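Local coordinates for tyrocidine synthetase 3 (Brevibacillus brevis, PDB 2JGP), which forms peptide bonds in nonribosomal synthesis of the antibiotic tyrocidine, the crystallised part pairing a peptidyl carrier domain with a condensation domain, at residues 97-103 with 253-258; 146-150 with 232-236; 166-172 with 199-204; 84-88 with 259-263; 409-413 with 425-429. Numbering follows the deposited sequence.

Contact 1: 97-103 with 253-258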
# COMPACT_ATOMS: atom_id res chain seq x y z
N TYR A 97 0.67 -25.00 2.06
CA TYR A 97 1.47 -24.02 1.33
C TYR A 97 2.11 -23.06 2.32
O TYR A 97 1.54 -22.78 3.38
CB TYR A 97 0.60 -23.27 0.33
CG TYR A 97 -0.08 -24.20 -0.65
CD1 TYR A 97 -1.34 -24.73 -0.37
CD2 TYR A 97 0.53 -24.56 -1.84
CE1 TYR A 97 -1.96 -25.60 -1.26
CE2 TYR A 97 -0.09 -25.42 -2.74
CZ TYR A 97 -1.33 -25.94 -2.44
OH TYR A 97 -1.93 -26.78 -3.33
N PRO A 98 3.31 -22.54 1.99
CA PRO A 98 3.90 -21.59 2.92
C PRO A 98 3.02 -20.36 3.08
O PRO A 98 2.30 -19.98 2.15
CB PRO A 98 5.24 -21.22 2.26
CG PRO A 98 5.05 -21.54 0.80
CD PRO A 98 4.14 -22.72 0.78
N VAL A 99 3.06 -19.74 4.25
CA VAL A 99 2.49 -18.41 4.42
C VAL A 99 3.43 -17.37 3.83
O VAL A 99 4.63 -17.60 3.70
CB VAL A 99 2.21 -18.08 5.89
CG1 VAL A 99 1.16 -19.02 6.45
CG2 VAL A 99 3.49 -18.14 6.72
N SER A 100 2.87 -16.23 3.43
CA SER A 100 3.68 -15.07 3.09
C SER A 100 4.32 -14.51 4.36
O SER A 100 3.91 -14.84 5.48
CB SER A 100 2.83 -14.01 2.42
OG SER A 100 1.84 -13.52 3.31
N SER A 101 5.33 -13.67 4.16
CA SER A 101 6.02 -13.00 5.27
C SER A 101 5.02 -12.23 6.15
O SER A 101 5.06 -12.34 7.37
CB SER A 101 7.10 -12.06 4.73
OG SER A 101 7.80 -11.43 5.79
N ALA A 102 4.11 -11.50 5.52
CA ALA A 102 3.09 -10.72 6.24
C ALA A 102 2.13 -11.61 7.04
O ALA A 102 1.82 -11.32 8.19
CB ALA A 102 2.32 -9.83 5.28
N GLN A 103 1.67 -12.69 6.42
CA GLN A 103 0.85 -13.68 7.12
C GLN A 103 1.57 -14.30 8.32
O GLN A 103 0.95 -14.55 9.37
CB GLN A 103 0.45 -14.81 6.18
CG GLN A 103 -0.65 -14.49 5.20
CD GLN A 103 -1.00 -15.68 4.33
OE1 GLN A 103 -0.11 -16.41 3.88
NE2 GLN A 103 -2.28 -15.89 4.10
N TYR A 253 -3.46 -16.52 -4.23
CA TYR A 253 -2.54 -16.06 -3.19
C TYR A 253 -1.45 -17.09 -2.89
O TYR A 253 -0.29 -16.72 -2.72
CB TYR A 253 -3.28 -15.71 -1.89
CG TYR A 253 -2.41 -14.90 -0.95
CD1 TYR A 253 -2.26 -13.53 -1.12
CD2 TYR A 253 -1.70 -15.51 0.09
CE1 TYR A 253 -1.45 -12.79 -0.29
CE2 TYR A 253 -0.89 -14.77 0.93
CZ TYR A 253 -0.77 -13.40 0.73
OH TYR A 253 0.03 -12.65 1.57
N LYS A 254 -1.79 -18.37 -2.86
CA LYS A 254 -0.80 -19.40 -2.55
C LYS A 254 0.33 -19.44 -3.59
O LYS A 254 1.47 -19.78 -3.26
CB LYS A 254 -1.44 -20.79 -2.40
CG LYS A 254 -2.01 -21.41 -3.67
CD LYS A 254 -2.73 -22.70 -3.31
CE LYS A 254 -3.08 -23.52 -4.53
NZ LYS A 254 -4.08 -22.86 -5.39
N ASP A 255 0.02 -19.06 -4.83
CA ASP A 255 1.02 -18.96 -5.89
C ASP A 255 2.03 -17.86 -5.55
O ASP A 255 3.24 -18.04 -5.69
CB ASP A 255 0.37 -18.66 -7.25
CG ASP A 255 -0.61 -19.73 -7.69
OD1 ASP A 255 -0.35 -20.94 -7.47
OD2 ASP A 255 -1.64 -19.37 -8.31
N PHE A 256 1.51 -16.72 -5.10
CA PHE A 256 2.35 -15.62 -4.64
C PHE A 256 3.19 -16.04 -3.44
O PHE A 256 4.39 -15.77 -3.40
CB PHE A 256 1.50 -14.38 -4.28
CG PHE A 256 2.22 -13.37 -3.43
CD1 PHE A 256 3.19 -12.54 -3.98
CD2 PHE A 256 1.92 -13.24 -2.08
CE1 PHE A 256 3.86 -11.62 -3.20
CE2 PHE A 256 2.58 -12.32 -1.30
CZ PHE A 256 3.55 -11.50 -1.85
N ALA A 257 2.57 -16.70 -2.46
CA ALA A 257 3.28 -17.15 -1.25
C ALA A 257 4.41 -18.15 -1.53
O ALA A 257 5.51 -18.05 -0.97
CB ALA A 257 2.29 -17.73 -0.23
N VAL A 258 4.14 -19.11 -2.41
CA VAL A 258 5.17 -20.07 -2.82
C VAL A 258 6.30 -19.34 -3.53
O VAL A 258 7.47 -19.60 -3.26
CB VAL A 258 4.60 -21.18 -3.72
CG1 VAL A 258 5.73 -22.04 -4.28
CG2 VAL A 258 3.62 -22.05 -2.93
O HOH W 1 6.34 -17.59 1.59
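Y97 opens the segment by laying its ring against the lysine of the facing helix. K254 CD sits 3.6 Å from Y97 CZ and nearly above the ring centre, a CH-pi contact suited to the long aliphatic part of a lysine. The ammonium end goes on to a salt bridge with E148, and Y97 OH bonds to Q94. The edge of the same ring meets V258, with Y97 CD2 4.1 Å from V258 CG2. P98 adds its puckered, apolar ring to this patch, P98 CD lying 3.8 Å from V258 CG2, while P98 O comes within 3.3 Å of A257 CB. Alanine's single methyl suits the close approach, with the CA atoms of S100 and A257 4.8 Å apart. At V99 a water donates to both V99 O and A257 O, each at 2.7 Å. The two segments match conserved condensation-domain sequences, the SxAQ motif at the start of helix 101-113 and the YxDFAVW motif of helix 253-263. S100 is the N-cap of the first helix, and with Q103 it forms a capping box: Q103 N donates to S100 OG (3.2 Å) and S100 N to Q103 OE1 (3.0 Å). S100 OG in turn donates to Y253 OH at 2.7 Å. Q103 OE1 also lies 3.5 Å from Y253 CE2, at the ring edge, while Q103 NE2 reaches S223 O of the HHxxxDG motif.

Contact 2: 146-150 with 232-236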
# COMPACT_ATOMS: atom_id res chain seq x y z
N ARG A 146 -15.13 -18.62 -4.92
CA ARG A 146 -14.25 -17.96 -5.90
C ARG A 146 -12.85 -17.66 -5.38
O ARG A 146 -11.87 -17.84 -6.10
CB ARG A 146 -14.90 -16.65 -6.38
CG ARG A 146 -14.03 -15.77 -7.27
CD ARG A 146 -14.86 -14.60 -7.80
NE ARG A 146 -14.04 -13.58 -8.46
CZ ARG A 146 -13.53 -13.69 -9.68
NH1 ARG A 146 -13.69 -14.80 -10.38
NH2 ARG A 146 -12.82 -12.69 -10.19
N HIS A 147 -12.76 -17.18 -4.14
CA HIS A 147 -11.51 -16.67 -3.60
C HIS A 147 -10.91 -17.63 -2.58
O HIS A 147 -11.45 -17.80 -1.50
CB HIS A 147 -11.75 -15.30 -2.95
CG HIS A 147 -12.15 -14.24 -3.93
ND1 HIS A 147 -11.31 -13.78 -4.92
CD2 HIS A 147 -13.31 -13.55 -4.07
CE1 HIS A 147 -11.92 -12.86 -5.63
NE2 HIS A 147 -13.14 -12.69 -5.14
N GLU A 148 -9.78 -18.26 -2.95
CA GLU A 148 -9.14 -19.27 -2.09
C GLU A 148 -8.78 -18.73 -0.72
O GLU A 148 -8.74 -19.50 0.25
CB GLU A 148 -7.87 -19.84 -2.74
CG GLU A 148 -8.11 -20.95 -3.72
CD GLU A 148 -6.83 -21.66 -4.15
OE1 GLU A 148 -5.71 -21.20 -3.83
OE2 GLU A 148 -6.95 -22.70 -4.84
N SER A 149 -8.49 -17.43 -0.63
CA SER A 149 -8.18 -16.83 0.66
C SER A 149 -9.35 -16.94 1.64
O SER A 149 -9.14 -17.03 2.85
CB SER A 149 -7.76 -15.36 0.49
OG SER A 149 -6.48 -15.28 -0.12
N LEU A 150 -10.57 -16.97 1.12
CA LEU A 150 -11.76 -17.16 1.96
C LEU A 150 -12.03 -18.63 2.31
O LEU A 150 -13.00 -18.94 3.02
CB LEU A 150 -13.00 -16.56 1.27
CG LEU A 150 -12.93 -15.05 1.00
CD1 LEU A 150 -14.25 -14.56 0.41
CD2 LEU A 150 -12.57 -14.27 2.27
N ILE A 232 -12.44 -5.16 -3.77
CA ILE A 232 -12.74 -6.23 -4.72
C ILE A 232 -13.95 -7.04 -4.25
O ILE A 232 -14.90 -7.24 -5.01
CB ILE A 232 -11.50 -7.17 -4.91
CG1 ILE A 232 -10.35 -6.41 -5.58
CG2 ILE A 232 -11.85 -8.38 -5.77
CD1 ILE A 232 -9.06 -7.20 -5.62
N LEU A 233 -13.91 -7.46 -2.99
CA LEU A 233 -15.02 -8.22 -2.38
C LEU A 233 -16.36 -7.48 -2.45
O LEU A 233 -17.39 -8.09 -2.77
CB LEU A 233 -14.69 -8.53 -0.91
CG LEU A 233 -14.16 -9.92 -0.53
CD1 LEU A 233 -13.47 -10.67 -1.64
CD2 LEU A 233 -13.26 -9.81 0.70
N LEU A 234 -16.35 -6.18 -2.16
CA LEU A 234 -17.56 -5.36 -2.26
C LEU A 234 -18.09 -5.29 -3.69
O LEU A 234 -19.29 -5.50 -3.93
CB LEU A 234 -17.30 -3.94 -1.74
CG LEU A 234 -18.48 -2.95 -1.83
CD1 LEU A 234 -19.75 -3.52 -1.21
CD2 LEU A 234 -18.11 -1.63 -1.17
N ALA A 235 -17.20 -4.96 -4.63
CA ALA A 235 -17.57 -4.82 -6.03
C ALA A 235 -18.13 -6.13 -6.57
O ALA A 235 -19.16 -6.13 -7.24
CB ALA A 235 -16.36 -4.39 -6.87
N GLU A 236 -17.47 -7.23 -6.25
CA GLU A 236 -17.86 -8.54 -6.77
C GLU A 236 -19.11 -9.08 -6.10
O GLU A 236 -19.88 -9.81 -6.72
CB GLU A 236 -16.71 -9.53 -6.66
CG GLU A 236 -15.53 -9.16 -7.55
CD GLU A 236 -14.50 -10.25 -7.66
OE1 GLU A 236 -14.59 -11.24 -6.91
OE2 GLU A 236 -13.57 -10.11 -8.49
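The RHExLRTxF sequence, a core motif of condensation domains, begins here, and its first two residues bind a glutamate on the helix that follows the HHxxxDG motif. R146, extended through chi3 and turned at chi4, meets E236 side-on in a two-pronged salt bridge, R146 NE donating to E236 OE1 at 2.9 Å and R146 NH2 to E236 OE2 at 3.2 Å. Arginine suits the place because its guanidinium offers two N-H groups along one edge, and its length spans a gap of 10.1 Å between the CA atoms of R146 and E236. H147 adds a His-carboxylate hydrogen bond, H147 NE2 donating to E236 OE1 at 2.7 Å, so that one carboxylate oxygen serves both basic side chains. Beside this polar group the contact turns apolar. One methyl of L233 lies against both H147 and L150, L233 CD1 being 3.8 Å from H147 CD2 and 4.5 Å from L150 CD1. H147 leaves the helical conformation, yet H147 O still accepts from L150 N at 2.9 Å in the short 3-10 segment that follows. V368 packs on both H147 and L233, and R146 NH1 reaches P247 O. The contact thus ties the C-terminal end of helix 133-146, just ahead of strand 152-157, to helix 227-241, while E148 is joined by a salt bridge to K254 of helix 253-263.

Contact 3: 166-172 with 199-204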
# COMPACT_ATOMS: atom_id res chain seq x y z
N HIS A 166 -8.94 -25.15 1.76
CA HIS A 166 -10.05 -26.09 1.81
C HIS A 166 -10.90 -26.06 0.55
O HIS A 166 -11.31 -25.00 0.08
CB HIS A 166 -10.91 -25.85 3.04
CG HIS A 166 -10.16 -25.99 4.33
ND1 HIS A 166 -9.99 -27.20 4.97
CD2 HIS A 166 -9.52 -25.07 5.09
CE1 HIS A 166 -9.29 -27.02 6.07
NE2 HIS A 166 -8.99 -25.74 6.17
N GLU A 167 -11.08 -27.24 -0.02
CA GLU A 167 -12.05 -27.56 -1.06
C GLU A 167 -13.37 -26.77 -0.95
O GLU A 167 -13.71 -25.97 -1.83
CB GLU A 167 -12.36 -29.07 -1.04
CG GLU A 167 -11.41 -29.98 -0.19
CD GLU A 167 -11.49 -29.76 1.33
OE1 GLU A 167 -12.61 -29.59 1.88
OE2 GLU A 167 -10.43 -29.76 1.99
N ASP A 168 -14.11 -27.03 0.13
CA ASP A 168 -15.39 -26.39 0.43
C ASP A 168 -15.38 -26.03 1.91
O ASP A 168 -14.70 -26.68 2.70
CB ASP A 168 -16.56 -27.35 0.18
CG ASP A 168 -16.73 -27.71 -1.28
OD1 ASP A 168 -17.03 -26.82 -2.10
OD2 ASP A 168 -16.57 -28.91 -1.61
N VAL A 169 -16.14 -25.00 2.28
CA VAL A 169 -16.25 -24.59 3.69
C VAL A 169 -17.69 -24.20 4.03
O VAL A 169 -18.44 -23.75 3.16
CB VAL A 169 -15.34 -23.39 3.99
CG1 VAL A 169 -13.88 -23.74 3.69
CG2 VAL A 169 -15.78 -22.15 3.19
N PRO A 170 -18.08 -24.37 5.31
CA PRO A 170 -19.44 -24.00 5.72
C PRO A 170 -19.59 -22.50 5.90
O PRO A 170 -18.70 -21.84 6.44
CB PRO A 170 -19.61 -24.74 7.05
CG PRO A 170 -18.25 -24.83 7.61
CD PRO A 170 -17.29 -24.89 6.44
N PHE A 171 -20.71 -21.95 5.44
CA PHE A 171 -21.02 -20.54 5.64
C PHE A 171 -22.52 -20.33 5.67
O PHE A 171 -23.24 -20.84 4.81
CB PHE A 171 -20.39 -19.68 4.54
CG PHE A 171 -20.75 -18.22 4.63
CD1 PHE A 171 -19.96 -17.35 5.36
CD2 PHE A 171 -21.89 -17.73 4.01
CE1 PHE A 171 -20.28 -16.01 5.45
CE2 PHE A 171 -22.23 -16.38 4.10
CZ PHE A 171 -21.42 -15.52 4.83
N ALA A 172 -22.99 -19.58 6.66
CA ALA A 172 -24.37 -19.12 6.70
C ALA A 172 -24.41 -17.64 7.06
O ALA A 172 -23.63 -17.17 7.90
CB ALA A 172 -25.19 -19.93 7.71
N ALA A 199 -11.62 -22.13 8.53
CA ALA A 199 -12.11 -21.39 7.38
C ALA A 199 -13.63 -21.54 7.32
O ALA A 199 -14.17 -22.56 7.76
CB ALA A 199 -11.45 -21.89 6.09
N PRO A 200 -14.34 -20.53 6.80
CA PRO A 200 -13.86 -19.28 6.24
C PRO A 200 -13.57 -18.22 7.31
O PRO A 200 -14.31 -18.11 8.30
CB PRO A 200 -15.03 -18.83 5.36
CG PRO A 200 -16.22 -19.32 6.10
CD PRO A 200 -15.81 -20.61 6.76
N LEU A 201 -12.52 -17.44 7.10
CA LEU A 201 -12.20 -16.32 7.99
C LEU A 201 -12.94 -15.05 7.56
O LEU A 201 -12.37 -13.97 7.49
CB LEU A 201 -10.69 -16.10 8.05
CG LEU A 201 -9.95 -17.30 8.64
CD1 LEU A 201 -8.47 -17.24 8.32
CD2 LEU A 201 -10.20 -17.39 10.14
N ILE A 202 -14.23 -15.21 7.28
CA ILE A 202 -15.11 -14.10 6.98
C ILE A 202 -16.45 -14.43 7.61
O ILE A 202 -16.87 -15.59 7.61
CB ILE A 202 -15.25 -13.84 5.46
CG1 ILE A 202 -16.16 -12.63 5.19
CG2 ILE A 202 -15.79 -15.07 4.74
CD1 ILE A 202 -16.06 -12.07 3.77
N ARG A 203 -17.10 -13.42 8.18
CA ARG A 203 -18.44 -13.60 8.74
C ARG A 203 -19.31 -12.41 8.36
O ARG A 203 -18.82 -11.30 8.13
CB ARG A 203 -18.40 -13.82 10.26
CG ARG A 203 -17.51 -12.88 11.04
CD ARG A 203 -17.65 -13.12 12.55
NE ARG A 203 -16.91 -14.30 13.02
CZ ARG A 203 -15.87 -14.29 13.85
NH1 ARG A 203 -15.40 -13.15 14.34
NH2 ARG A 203 -15.29 -15.43 14.19
N VAL A 204 -20.61 -12.67 8.27
CA VAL A 204 -21.55 -11.68 7.78
C VAL A 204 -22.82 -11.73 8.63
O VAL A 204 -23.35 -12.80 8.90
CB VAL A 204 -21.89 -11.94 6.29
CG1 VAL A 204 -22.83 -10.86 5.75
CG2 VAL A 204 -20.62 -12.00 5.47
O HOH W 2 -21.35 -15.58 8.79
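Two connections leading into neighbouring parallel strands run side by side here, their end-to-end directions 25° apart. Segment 166-172 leads to edge strand 174-177 and segment 199-204 enters strand 202-210. With helix 180-189 between them, these strands form a beta-alpha-beta crossover in the condensation domain. The fit pairs small bumps at one end with one large bump at the other. A199 offers only a methyl group, and it fills the space between the H166 ring and V169: A199 CB is 3.9 Å from both H166 CD2 and V169 CG1. The polar end of H166 is held elsewhere, by S153. V169 CG2, 3.9 Å from P200 CD, rests against the ring of P200, whose cis peptide bond bends the chain at this point. P170 O approaches the same ring carbon, P200 CD, to 3.2 Å. F171 is the large bump. The ring presents its edge to a trough with P200 at one end and V204 at the other, F171 CD1 4.3 Å from P200 CG and F171 CZ 3.7 Å from V204 CG2. F140 and I144 of helix 133-146 also pack on F171, an aromatic ring large enough to reach both that helix and segment 199-204. V204 also bonds to A174 in the sheet, and a water bridges the two segments, donating to A172 O at 2.9 Å and accepting from V204 N at 3.0 Å.

Contact 4: 84-88 with 259-263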
# COMPACT_ATOMS: atom_id res chain seq x y z
N ASN A 84 13.38 -15.32 -15.49
CA ASN A 84 12.85 -14.23 -14.69
C ASN A 84 12.47 -14.78 -13.31
O ASN A 84 11.44 -15.43 -13.15
CB ASN A 84 11.63 -13.59 -15.38
CG ASN A 84 11.01 -12.46 -14.56
OD1 ASN A 84 11.41 -12.20 -13.42
ND2 ASN A 84 10.03 -11.79 -15.15
N VAL A 85 13.31 -14.52 -12.32
CA VAL A 85 13.08 -15.06 -10.98
C VAL A 85 11.93 -14.37 -10.25
O VAL A 85 11.55 -14.81 -9.17
CB VAL A 85 14.35 -14.99 -10.09
CG1 VAL A 85 15.48 -15.82 -10.70
CG2 VAL A 85 14.77 -13.56 -9.86
N PHE A 86 11.39 -13.28 -10.83
CA PHE A 86 10.24 -12.55 -10.28
C PHE A 86 8.89 -13.07 -10.78
O PHE A 86 7.85 -12.60 -10.33
CB PHE A 86 10.34 -11.06 -10.61
CG PHE A 86 11.41 -10.34 -9.86
CD1 PHE A 86 12.71 -10.31 -10.32
CD2 PHE A 86 11.10 -9.68 -8.68
CE1 PHE A 86 13.69 -9.65 -9.62
CE2 PHE A 86 12.09 -9.01 -7.97
CZ PHE A 86 13.38 -9.00 -8.44
N SER A 87 8.91 -14.02 -11.70
CA SER A 87 7.69 -14.52 -12.32
C SER A 87 6.89 -15.38 -11.34
O SER A 87 7.44 -16.28 -10.70
CB SER A 87 8.04 -15.34 -13.56
OG SER A 87 6.91 -16.00 -14.07
N ILE A 88 5.59 -15.10 -11.25
CA ILE A 88 4.68 -15.86 -10.40
C ILE A 88 3.75 -16.70 -11.27
O ILE A 88 2.93 -16.16 -12.01
CB ILE A 88 3.85 -14.94 -9.49
CG1 ILE A 88 4.76 -14.08 -8.62
CG2 ILE A 88 2.91 -15.74 -8.61
CD1 ILE A 88 4.02 -13.01 -7.85
N TRP A 259 5.96 -18.42 -4.43
CA TRP A 259 6.97 -17.61 -5.11
C TRP A 259 7.83 -16.84 -4.11
O TRP A 259 9.05 -16.83 -4.21
CB TRP A 259 6.36 -16.62 -6.13
CG TRP A 259 7.37 -15.60 -6.54
CD1 TRP A 259 8.35 -15.75 -7.48
CD2 TRP A 259 7.56 -14.30 -5.97
NE1 TRP A 259 9.12 -14.61 -7.54
CE2 TRP A 259 8.66 -13.71 -6.63
CE3 TRP A 259 6.90 -13.57 -4.97
CZ2 TRP A 259 9.11 -12.42 -6.32
CZ3 TRP A 259 7.35 -12.29 -4.66
CH2 TRP A 259 8.44 -11.73 -5.34
N GLN A 260 7.19 -16.18 -3.14
CA GLN A 260 7.94 -15.37 -2.18
C GLN A 260 8.96 -16.23 -1.42
O GLN A 260 10.09 -15.80 -1.20
CB GLN A 260 6.98 -14.66 -1.22
CG GLN A 260 7.63 -13.55 -0.41
CD GLN A 260 6.70 -13.04 0.67
OE1 GLN A 260 6.27 -13.81 1.52
NE2 GLN A 260 6.37 -11.75 0.63
N GLN A 261 8.57 -17.45 -1.05
CA GLN A 261 9.50 -18.36 -0.37
C GLN A 261 10.67 -18.76 -1.26
O GLN A 261 11.82 -18.72 -0.83
CB GLN A 261 8.77 -19.61 0.12
CG GLN A 261 9.66 -20.55 0.92
CD GLN A 261 8.93 -21.79 1.35
OE1 GLN A 261 8.43 -22.55 0.52
NE2 GLN A 261 8.87 -22.02 2.66
N GLU A 262 10.38 -19.16 -2.50
CA GLU A 262 11.42 -19.50 -3.46
C GLU A 262 12.34 -18.31 -3.70
O GLU A 262 13.56 -18.44 -3.68
CB GLU A 262 10.81 -19.93 -4.80
CG GLU A 262 10.09 -21.27 -4.74
CD GLU A 262 9.26 -21.54 -5.98
OE1 GLU A 262 8.85 -22.71 -6.16
OE2 GLU A 262 9.01 -20.60 -6.77
N PHE A 263 11.73 -17.14 -3.92
CA PHE A 263 12.47 -15.92 -4.21
C PHE A 263 13.45 -15.56 -3.09
O PHE A 263 14.54 -15.06 -3.36
CB PHE A 263 11.49 -14.76 -4.43
CG PHE A 263 12.15 -13.48 -4.81
CD1 PHE A 263 12.73 -13.34 -6.07
CD2 PHE A 263 12.20 -12.41 -3.93
CE1 PHE A 263 13.35 -12.17 -6.43
CE2 PHE A 263 12.82 -11.23 -4.29
CZ PHE A 263 13.39 -11.11 -5.55
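Segment 84-88 belongs to the linker running from carrier-domain helix 70-79 to the condensation domain, and here it docks on the C-terminal part of helix 253-263. Its bend is a type I beta turn from N84 to S87, closed by S87 N to N84 O (3.2 Å) and reinforced by an Asx turn in which N84 OD1 accepts from F86 N at 2.8 Å, a role suited to asparagine's short amide. Apolar contacts cluster around the helix aromatics. F86 CE2 is 3.5 Å from F263 CZ, the two rings meeting obliquely, and V85 CG2 lies 4.0 Å from F263 CE1. Just after the turn, I88 CG1 sits over the face of the W259 indole, 3.7 Å from W259 CG, a CH-pi contact. On the carrier side, F86 meets W11 edge-to-face and R14 in a cation-pi contact, both from helix 10-23. The one hydrogen bond between the segments uses the indole N-H, at the edge of a large apolar ring: W259 NE1 donates to V85 O at 2.9 Å.

Contact 5: 409-413 with 425-429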
# COMPACT_ATOMS: atom_id res chain seq x y z
N PHE A 409 9.01 -5.85 4.73
CA PHE A 409 9.31 -4.93 5.83
C PHE A 409 9.66 -5.71 7.10
O PHE A 409 10.50 -5.28 7.89
CB PHE A 409 8.14 -3.97 6.09
CG PHE A 409 8.46 -2.90 7.09
CD1 PHE A 409 9.27 -1.82 6.74
CD2 PHE A 409 7.99 -2.97 8.40
CE1 PHE A 409 9.58 -0.84 7.66
CE2 PHE A 409 8.30 -1.98 9.33
CZ PHE A 409 9.09 -0.92 8.96
N GLU A 410 9.04 -6.88 7.28
CA GLU A 410 9.31 -7.77 8.42
C GLU A 410 10.76 -8.22 8.49
O GLU A 410 11.34 -8.33 9.57
CB GLU A 410 8.42 -9.02 8.36
CG GLU A 410 6.92 -8.76 8.52
CD GLU A 410 6.24 -8.33 7.24
OE1 GLU A 410 6.75 -8.66 6.15
OE2 GLU A 410 5.18 -7.68 7.32
N GLU A 411 11.35 -8.52 7.32
CA GLU A 411 12.75 -8.92 7.24
C GLU A 411 13.69 -7.77 7.57
O GLU A 411 14.69 -7.96 8.26
CB GLU A 411 13.07 -9.48 5.85
CG GLU A 411 12.41 -10.82 5.56
CD GLU A 411 12.81 -11.89 6.56
OE1 GLU A 411 14.00 -11.95 6.93
OE2 GLU A 411 11.92 -12.67 6.97
N LEU A 412 13.37 -6.58 7.06
CA LEU A 412 14.19 -5.39 7.29
C LEU A 412 14.31 -5.07 8.78
O LEU A 412 15.40 -4.82 9.28
CB LEU A 412 13.60 -4.18 6.56
CG LEU A 412 14.35 -2.85 6.72
CD1 LEU A 412 15.81 -2.98 6.31
CD2 LEU A 412 13.65 -1.77 5.91
N VAL A 413 13.18 -5.08 9.48
CA VAL A 413 13.15 -4.77 10.91
C VAL A 413 14.04 -5.71 11.71
O VAL A 413 14.81 -5.27 12.56
CB VAL A 413 11.71 -4.83 11.47
CG1 VAL A 413 11.72 -4.88 13.00
CG2 VAL A 413 10.89 -3.64 10.96
N ASN A 425 7.39 3.33 16.87
CA ASN A 425 7.42 2.25 15.88
C ASN A 425 8.78 2.12 15.21
O ASN A 425 9.53 3.09 15.16
CB ASN A 425 6.32 2.47 14.85
CG ASN A 425 4.94 2.19 15.40
OD1 ASN A 425 4.53 1.03 15.50
ND2 ASN A 425 4.22 3.24 15.78
N PRO A 426 9.09 0.92 14.70
CA PRO A 426 10.39 0.72 14.08
C PRO A 426 10.54 1.53 12.79
O PRO A 426 9.60 1.60 11.98
CB PRO A 426 10.45 -0.79 13.81
CG PRO A 426 9.05 -1.25 13.82
CD PRO A 426 8.27 -0.31 14.69
N LEU A 427 11.70 2.18 12.65
CA LEU A 427 12.11 2.93 11.46
C LEU A 427 11.38 4.26 11.22
O LEU A 427 12.02 5.23 10.83
CB LEU A 427 12.07 2.05 10.19
CG LEU A 427 13.25 1.09 10.02
CD1 LEU A 427 13.08 0.25 8.78
CD2 LEU A 427 14.57 1.85 9.98
N PHE A 428 10.06 4.30 11.42
CA PHE A 428 9.30 5.54 11.23
C PHE A 428 8.13 5.67 12.21
O PHE A 428 7.53 4.67 12.62
CB PHE A 428 8.79 5.66 9.78
CG PHE A 428 8.06 4.45 9.29
CD1 PHE A 428 6.70 4.29 9.54
CD2 PHE A 428 8.72 3.46 8.59
CE1 PHE A 428 6.02 3.16 9.09
CE2 PHE A 428 8.05 2.33 8.13
CZ PHE A 428 6.70 2.19 8.38
N ASP A 429 7.82 6.91 12.57
CA ASP A 429 6.72 7.22 13.49
C ASP A 429 5.60 8.01 12.83
O ASP A 429 4.66 8.44 13.49
CB ASP A 429 7.27 7.97 14.69
CG ASP A 429 8.06 7.07 15.60
OD1 ASP A 429 7.48 6.06 16.05
OD2 ASP A 429 9.25 7.36 15.85
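Segment 409-413 is a turn of helix, with V413 N bonded to F409 O at 3.1 Å, whereas 425-429 is an irregular loop. The backbones come nearest at V413 CA and P426 CA, 6.9 Å apart. L427 has a positive phi (72°) with psi at -42°, close to a classic gamma turn, and F428 N makes a weak 2.8 Å bond to P426 O across it. The loop is further braced by N425 N donating to D429 OD1 at 2.9 Å, while D429 OD2 pairs with R424. At this bend the L427 CA-to-CB bond points toward the helix, where L427 CD1 lies 3.6 Å from L412 CD2 and 3.8 Å from F409 CE1. F409 and L427 come from two core motifs of condensation domains: F409 and E410 end the HQDYPFE motif, at the start of helix 409-415, and N425 to L427 close the RDxSRNPL sequence on the loop. The broad F409 ring spans several partners. F409 CZ is 3.5 Å from F428 CE2, the rings oblique at 50° with centroids 5.5 Å apart, and P426 O lies near the ring edge, 4.0 Å from F409 CZ. Strand 373-379 adds to the apolar surroundings, with A376 touching L427 and F428. Farther along, branched V413 packs against the proline ring, V413 CG2 lying 4.1 Å from P426 CB.

Overall arrangement
From the N terminus, contact 4 opens first, in the linker, followed by contacts 1, 2 and 3; they close in reverse order, 3, 2, 1 and 4, so each loop encloses the next without crossing. Contact 4 joins the linker to helix 253-263, and contact 1 joins the start of helix 101-113 to that same helix. Contacts 2 and 3 tie helix 227-241 and strand 202-210 to the loops before strands 152-157 and 174-177. The K254-E148 salt bridge links contacts 1 and 2, and L150 of contact 2 packs on P200 of contact 3. Contact 5 follows in series, joining helix 409-415 to the loop before strand 430-435, with E410 reaching back to S101 of contact 1.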